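Local coordinates for protein binary enterotoxin of Clostridium perfringens component a (Clostridium perfringens, PDB 5WTZ) that probably transfers ADP-ribose from NAD+ to actin, as the enzymatic component of a binary enterotoxin, at residues T133-M145 / L178-A190. Residues are numbered along the deposited sequence; the frame is centred on the assembly and turned at random.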
loop_
_atom_site.group_PDB
_atom_site.type_symbol
_atom_site.label_atom_id
_atom_site.label_comp_id
_atom_site.label_asym_id
_atom_site.label_seq_id
_atom_site.Cartn_x
_atom_site.Cartn_y
_atom_site.Cartn_z
ATOM N N THR A 133 -4.286 5.256 10.043
ATOM C CA THR A 133 -3.528 4.849 8.859
ATOM C C THR A 133 -3.387 3.333 8.811
ATOM O O THR A 133 -2.983 2.702 9.795
ATOM C CB THR A 133 -2.107 5.479 8.824
ATOM O OG1 THR A 133 -2.176 6.895 9.042
ATOM C CG2 THR A 133 -1.394 5.183 7.504
ATOM N N ASN A 134 -3.720 2.744 7.667
ATOM C CA ASN A 134 -3.351 1.368 7.379
ATOM C C ASN A 134 -2.094 1.387 6.528
ATOM O O ASN A 134 -2.111 1.944 5.420
ATOM C CB ASN A 134 -4.477 0.624 6.659
ATOM C CG ASN A 134 -5.712 0.416 7.535
ATOM O OD1 ASN A 134 -5.631 0.380 8.762
ATOM N ND2 ASN A 134 -6.858 0.258 6.895
ATOM N N PHE A 135 -1.002 0.820 7.055
ATOM C CA PHE A 135 0.294 0.851 6.374
ATOM C C PHE A 135 0.489 -0.389 5.511
ATOM O O PHE A 135 0.739 -1.491 6.006
ATOM C CB PHE A 135 1.451 0.980 7.380
ATOM C CG PHE A 135 1.542 2.346 8.024
ATOM C CD1 PHE A 135 2.106 3.417 7.341
ATOM C CD2 PHE A 135 1.025 2.563 9.297
ATOM C CE1 PHE A 135 2.174 4.690 7.932
ATOM C CE2 PHE A 135 1.090 3.828 9.897
ATOM C CZ PHE A 135 1.670 4.883 9.213
ATOM N N ILE A 136 0.361 -0.200 4.207
ATOM C CA ILE A 136 0.472 -1.302 3.268
ATOM C C ILE A 136 1.883 -1.885 3.288
ATOM O O ILE A 136 2.876 -1.163 3.198
ATOM C CB ILE A 136 0.061 -0.841 1.824
ATOM C CG1 ILE A 136 -1.444 -0.538 1.796
ATOM C CG2 ILE A 136 0.417 -1.905 0.794
ATOM C CD1 ILE A 136 -1.923 0.117 0.503
ATOM N N GLN A 137 1.971 -3.207 3.400
ATOM C CA GLN A 137 3.262 -3.886 3.424
ATOM C C GLN A 137 3.545 -4.609 2.107
ATOM O O GLN A 137 2.953 -5.656 1.826
ATOM C CB GLN A 137 3.305 -4.872 4.592
ATOM C CG GLN A 137 2.923 -4.236 5.924
ATOM C CD GLN A 137 3.926 -3.200 6.384
ATOM O OE1 GLN A 137 5.136 -3.461 6.417
ATOM N NE2 GLN A 137 3.440 -2.032 6.773
ATOM N N ASP A 138 4.469 -4.059 1.315
ATOM C CA ASP A 138 4.808 -4.626 0.006
ATOM C C ASP A 138 5.676 -5.874 0.116
ATOM O O ASP A 138 6.516 -5.979 1.004
ATOM C CB ASP A 138 5.522 -3.601 -0.861
ATOM C CG ASP A 138 4.628 -2.452 -1.217
ATOM O OD1 ASP A 138 3.672 -2.686 -1.983
ATOM O OD2 ASP A 138 4.871 -1.344 -0.719
ATOM N N GLY A 139 5.478 -6.808 -0.806
ATOM C CA GLY A 139 6.260 -8.032 -0.823
ATOM C C GLY A 139 5.933 -8.980 0.319
ATOM O O GLY A 139 4.927 -8.817 1.016
ATOM N N PHE A 140 6.777 -9.990 0.492
ATOM C CA PHE A 140 6.676 -10.890 1.631
ATOM C C PHE A 140 7.367 -10.243 2.821
ATOM O O PHE A 140 8.303 -9.458 2.665
ATOM C CB PHE A 140 7.298 -12.258 1.324
ATOM C CG PHE A 140 6.725 -12.921 0.106
ATOM C CD1 PHE A 140 5.566 -13.663 0.184
ATOM C CD2 PHE A 140 7.343 -12.779 -1.128
ATOM C CE1 PHE A 140 5.031 -14.256 -0.953
ATOM C CE2 PHE A 140 6.816 -13.365 -2.260
ATOM C CZ PHE A 140 5.658 -14.107 -2.174
ATOM N N LYS A 141 6.900 -10.568 4.014
ATOM C CA LYS A 141 7.465 -9.995 5.220
ATOM C C LYS A 141 7.917 -11.112 6.145
ATOM O O LYS A 141 7.103 -11.881 6.641
ATOM C CB LYS A 141 6.437 -9.087 5.913
ATOM C CG LYS A 141 6.930 -8.455 7.213
ATOM C CD LYS A 141 8.282 -7.777 7.028
ATOM C CE LYS A 141 8.603 -6.847 8.198
ATOM N NZ LYS A 141 9.868 -6.080 7.987
ATOM N N ASP A 142 9.222 -11.220 6.362
ATOM C CA ASP A 142 9.720 -12.213 7.291
ATOM C C ASP A 142 10.014 -11.542 8.617
ATOM O O ASP A 142 10.456 -10.390 8.656
ATOM C CB ASP A 142 10.949 -12.934 6.738
ATOM C CG ASP A 142 12.034 -11.986 6.263
ATOM O OD1 ASP A 142 11.925 -11.458 5.129
ATOM O OD2 ASP A 142 13.009 -11.790 7.018
ATOM N N VAL A 143 9.722 -12.260 9.697
ATOM C CA VAL A 143 9.804 -11.725 11.048
ATOM C C VAL A 143 10.353 -12.753 12.025
ATOM O O VAL A 143 10.622 -13.892 11.644
ATOM C CB VAL A 143 8.424 -11.265 11.541
ATOM C CG1 VAL A 143 7.943 -10.094 10.716
ATOM C CG2 VAL A 143 7.435 -12.413 11.462
ATOM N N THR A 144 10.496 -12.356 13.286
ATOM C CA THR A 144 10.990 -13.263 14.319
ATOM C C THR A 144 9.915 -13.543 15.376
ATOM O O THR A 144 8.948 -12.788 15.513
ATOM C CB THR A 144 12.261 -12.705 14.986
ATOM O OG1 THR A 144 11.948 -11.512 15.710
ATOM C CG2 THR A 144 13.288 -12.372 13.935
ATOM N N MET A 145 10.088 -14.635 16.120
ATOM C CA MET A 145 9.052 -15.133 17.029
ATOM C C MET A 145 9.092 -14.528 18.424
ATOM O O MET A 145 8.142 -14.673 19.192
ATOM C CB MET A 145 9.160 -16.649 17.164
ATOM C CG MET A 145 9.013 -17.373 15.855
ATOM S SD MET A 145 9.253 -19.148 15.988
ATOM C CE MET A 145 9.603 -19.472 14.251
ATOM N N LEU A 178 14.622 -18.940 14.722
ATOM C CA LEU A 178 13.959 -19.155 13.433
ATOM C C LEU A 178 12.989 -18.048 13.033
ATOM O O LEU A 178 12.372 -17.402 13.886
ATOM C CB LEU A 178 13.188 -20.456 13.468
ATOM C CG LEU A 178 14.091 -21.649 13.253
ATOM C CD1 LEU A 178 13.423 -22.763 13.971
ATOM C CD2 LEU A 178 14.240 -21.956 11.778
ATOM N N ARG A 179 12.825 -17.865 11.727
ATOM C CA ARG A 179 12.002 -16.775 11.201
ATOM C C ARG A 179 10.618 -17.224 10.730
ATOM O O ARG A 179 10.352 -18.409 10.525
ATOM C CB ARG A 179 12.729 -16.077 10.048
ATOM C CG ARG A 179 14.162 -15.718 10.368
ATOM C CD ARG A 179 14.794 -14.868 9.271
ATOM N NE ARG A 179 14.080 -13.610 9.085
ATOM C CZ ARG A 179 14.148 -12.588 9.931
ATOM N NH1 ARG A 179 14.899 -12.678 11.017
ATOM N NH2 ARG A 179 13.468 -11.477 9.694
ATOM N N VAL A 180 9.740 -16.247 10.567
ATOM C CA VAL A 180 8.388 -16.492 10.114
ATOM C C VAL A 180 8.144 -15.725 8.823
ATOM O O VAL A 180 8.337 -14.520 8.760
ATOM C CB VAL A 180 7.360 -16.075 11.185
ATOM C CG1 VAL A 180 5.939 -16.169 10.631
ATOM C CG2 VAL A 180 7.535 -16.933 12.439
ATOM N N LEU A 181 7.727 -16.433 7.787
ATOM C CA LEU A 181 7.536 -15.818 6.493
ATOM C C LEU A 181 6.046 -15.588 6.233
ATOM O O LEU A 181 5.267 -16.534 6.131
ATOM C CB LEU A 181 8.171 -16.693 5.408
ATOM C CG LEU A 181 8.155 -16.245 3.948
ATOM C CD1 LEU A 181 8.574 -14.803 3.793
ATOM C CD2 LEU A 181 9.058 -17.157 3.133
ATOM N N ILE A 182 5.655 -14.321 6.152
ATOM C CA ILE A 182 4.252 -13.970 5.956
ATOM C C ILE A 182 3.941 -13.676 4.489
ATOM O O ILE A 182 4.697 -12.977 3.813
ATOM C CB ILE A 182 3.855 -12.739 6.795
ATOM C CG1 ILE A 182 4.285 -12.917 8.251
ATOM C CG2 ILE A 182 2.357 -12.481 6.688
ATOM C CD1 ILE A 182 4.397 -11.612 9.005
ATOM N N ASP A 183 2.822 -14.211 4.012
ATOM C CA ASP A 183 2.362 -13.988 2.641
ATOM C C ASP A 183 2.229 -12.505 2.247
ATOM O O ASP A 183 2.128 -11.613 3.099
ATOM C CB ASP A 183 1.018 -14.696 2.448
ATOM C CG ASP A 183 0.749 -15.061 1.005
ATOM O OD1 ASP A 183 1.656 -14.871 0.170
ATOM O OD2 ASP A 183 -0.367 -15.553 0.713
ATOM N N GLN A 184 2.240 -12.261 0.939
ATOM C CA GLN A 184 1.971 -10.950 0.371
ATOM C C GLN A 184 0.525 -10.541 0.606
ATOM O O GLN A 184 -0.323 -11.393 0.869
ATOM C CB GLN A 184 2.246 -10.944 -1.136
ATOM C CG GLN A 184 3.689 -10.751 -1.552
ATOM C CD GLN A 184 3.808 -10.449 -3.038
ATOM O OE1 GLN A 184 4.153 -9.334 -3.432
ATOM N NE2 GLN A 184 3.509 -11.440 -3.869
ATOM N N GLY A 185 0.256 -9.238 0.510
ATOM C CA GLY A 185 -1.103 -8.723 0.487
ATOM C C GLY A 185 -1.632 -8.087 1.761
ATOM O O GLY A 185 -2.799 -7.702 1.823
ATOM N N TYR A 186 -0.790 -7.946 2.779
ATOM C CA TYR A 186 -1.288 -7.431 4.050
ATOM C C TYR A 186 -0.870 -6.001 4.346
ATOM O O TYR A 186 0.006 -5.423 3.687
ATOM C CB TYR A 186 -0.839 -8.348 5.200
ATOM C CG TYR A 186 -1.405 -9.739 5.096
ATOM C CD1 TYR A 186 -2.675 -10.033 5.584
ATOM C CD2 TYR A 186 -0.684 -10.759 4.493
ATOM C CE1 TYR A 186 -3.201 -11.307 5.480
ATOM C CE2 TYR A 186 -1.204 -12.039 4.382
ATOM C CZ TYR A 186 -2.461 -12.307 4.878
ATOM O OH TYR A 186 -2.981 -13.575 4.774
ATOM N N SER A 187 -1.521 -5.439 5.357
ATOM C CA SER A 187 -1.188 -4.122 5.862
ATOM C C SER A 187 -1.085 -4.138 7.394
ATOM O O SER A 187 -1.554 -5.066 8.055
ATOM C CB SER A 187 -2.237 -3.099 5.420
ATOM O OG SER A 187 -2.524 -3.207 4.024
ATOM N N LEU A 188 -0.475 -3.092 7.932
ATOM C CA LEU A 188 -0.311 -2.914 9.364
ATOM C C LEU A 188 -1.224 -1.816 9.899
ATOM O O LEU A 188 -1.250 -0.698 9.370
ATOM C CB LEU A 188 1.159 -2.591 9.666
ATOM C CG LEU A 188 1.667 -2.376 11.089
ATOM C CD1 LEU A 188 3.161 -2.597 11.090
ATOM C CD2 LEU A 188 1.348 -0.973 11.592
ATOM N N LYS A 189 -1.950 -2.132 10.966
ATOM C CA LYS A 189 -2.808 -1.169 11.662
ATOM C C LYS A 189 -2.403 -1.069 13.122
ATOM O O LYS A 189 -2.526 -2.049 13.879
ATOM C CB LYS A 189 -4.271 -1.583 11.559
ATOM C CG LYS A 189 -5.229 -0.630 12.231
ATOM C CD LYS A 189 -6.643 -1.159 12.188
ATOM C CE LYS A 189 -7.624 -0.109 12.699
ATOM N NZ LYS A 189 -8.992 -0.662 12.768
ATOM N N ALA A 190 -1.930 0.104 13.526
ATOM C CA ALA A 190 -1.416 0.273 14.884
ATOM C C ALA A 190 -2.557 0.190 15.906
ATOM O O ALA A 190 -3.671 0.663 15.661
ATOM C CB ALA A 190 -0.658 1.595 15.010
HETATM O O HOH W 1 -1.605 2.460 11.909
HETATM O O HOH W 2 1.993 -8.305 3.318
HETATM O O HOH W 3 2.563 -7.507 -0.033
HETATM O O HOH W 4 4.213 -6.815 -3.253
#
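A turn at chi3 (60°) in Arg179 swings its guanidinium back over the carbonyl of Val143, while a chi1 of 52° in Asp142 places CG between the backbone N and the carbonyl carbon, facing that arginine. Arg179 NE and NH2 both grip Asp142 OD2, side-on, with NH2 2.7 Å from it, on its anti side but from opposite faces of the carboxylate plane, which is turned 72° from the guanidinium; Asp142 OD1 is hydrogen-bonded to Tyr45 OH. This salt bridge lies on one of two antiparallel strand pairs that the segments form in the amino-terminal ADP-ribosyltransferase-like domain, away from the NAD pocket. Strand 141-144 edges a three-stranded sheet beside 179-182, and strand 134-136 edges the five-stranded sheet beside 187-198, so the two segments run together from one sheet to the other. In the first pair, Lys141 with Ile182 and Val143 with Val180 are hydrogen-bonded pairs, and Val143 CG2 packs 3.7 Å from Val180 CB. Met145 reaches along an extended chain to set CE 3.7 Å from Val180 CG2. Between the sheets the backbones separate and water enters: one water accepts from Gly185 N and lies within bonding distance of the carbonyls of Gln137 and Gly139. Here Gln184 CG sits over the centre of the Phe140 ring in a CH-pi contact, 3.8 Å from the centroid, with Asp183 OD1 near the ring's edge. Pairing resumes where Gln137 N bonds to Tyr186 O. Beyond it Phe135 N bonds to Leu188 O, answered by Leu188 N to Phe135 O at 2.8 Å.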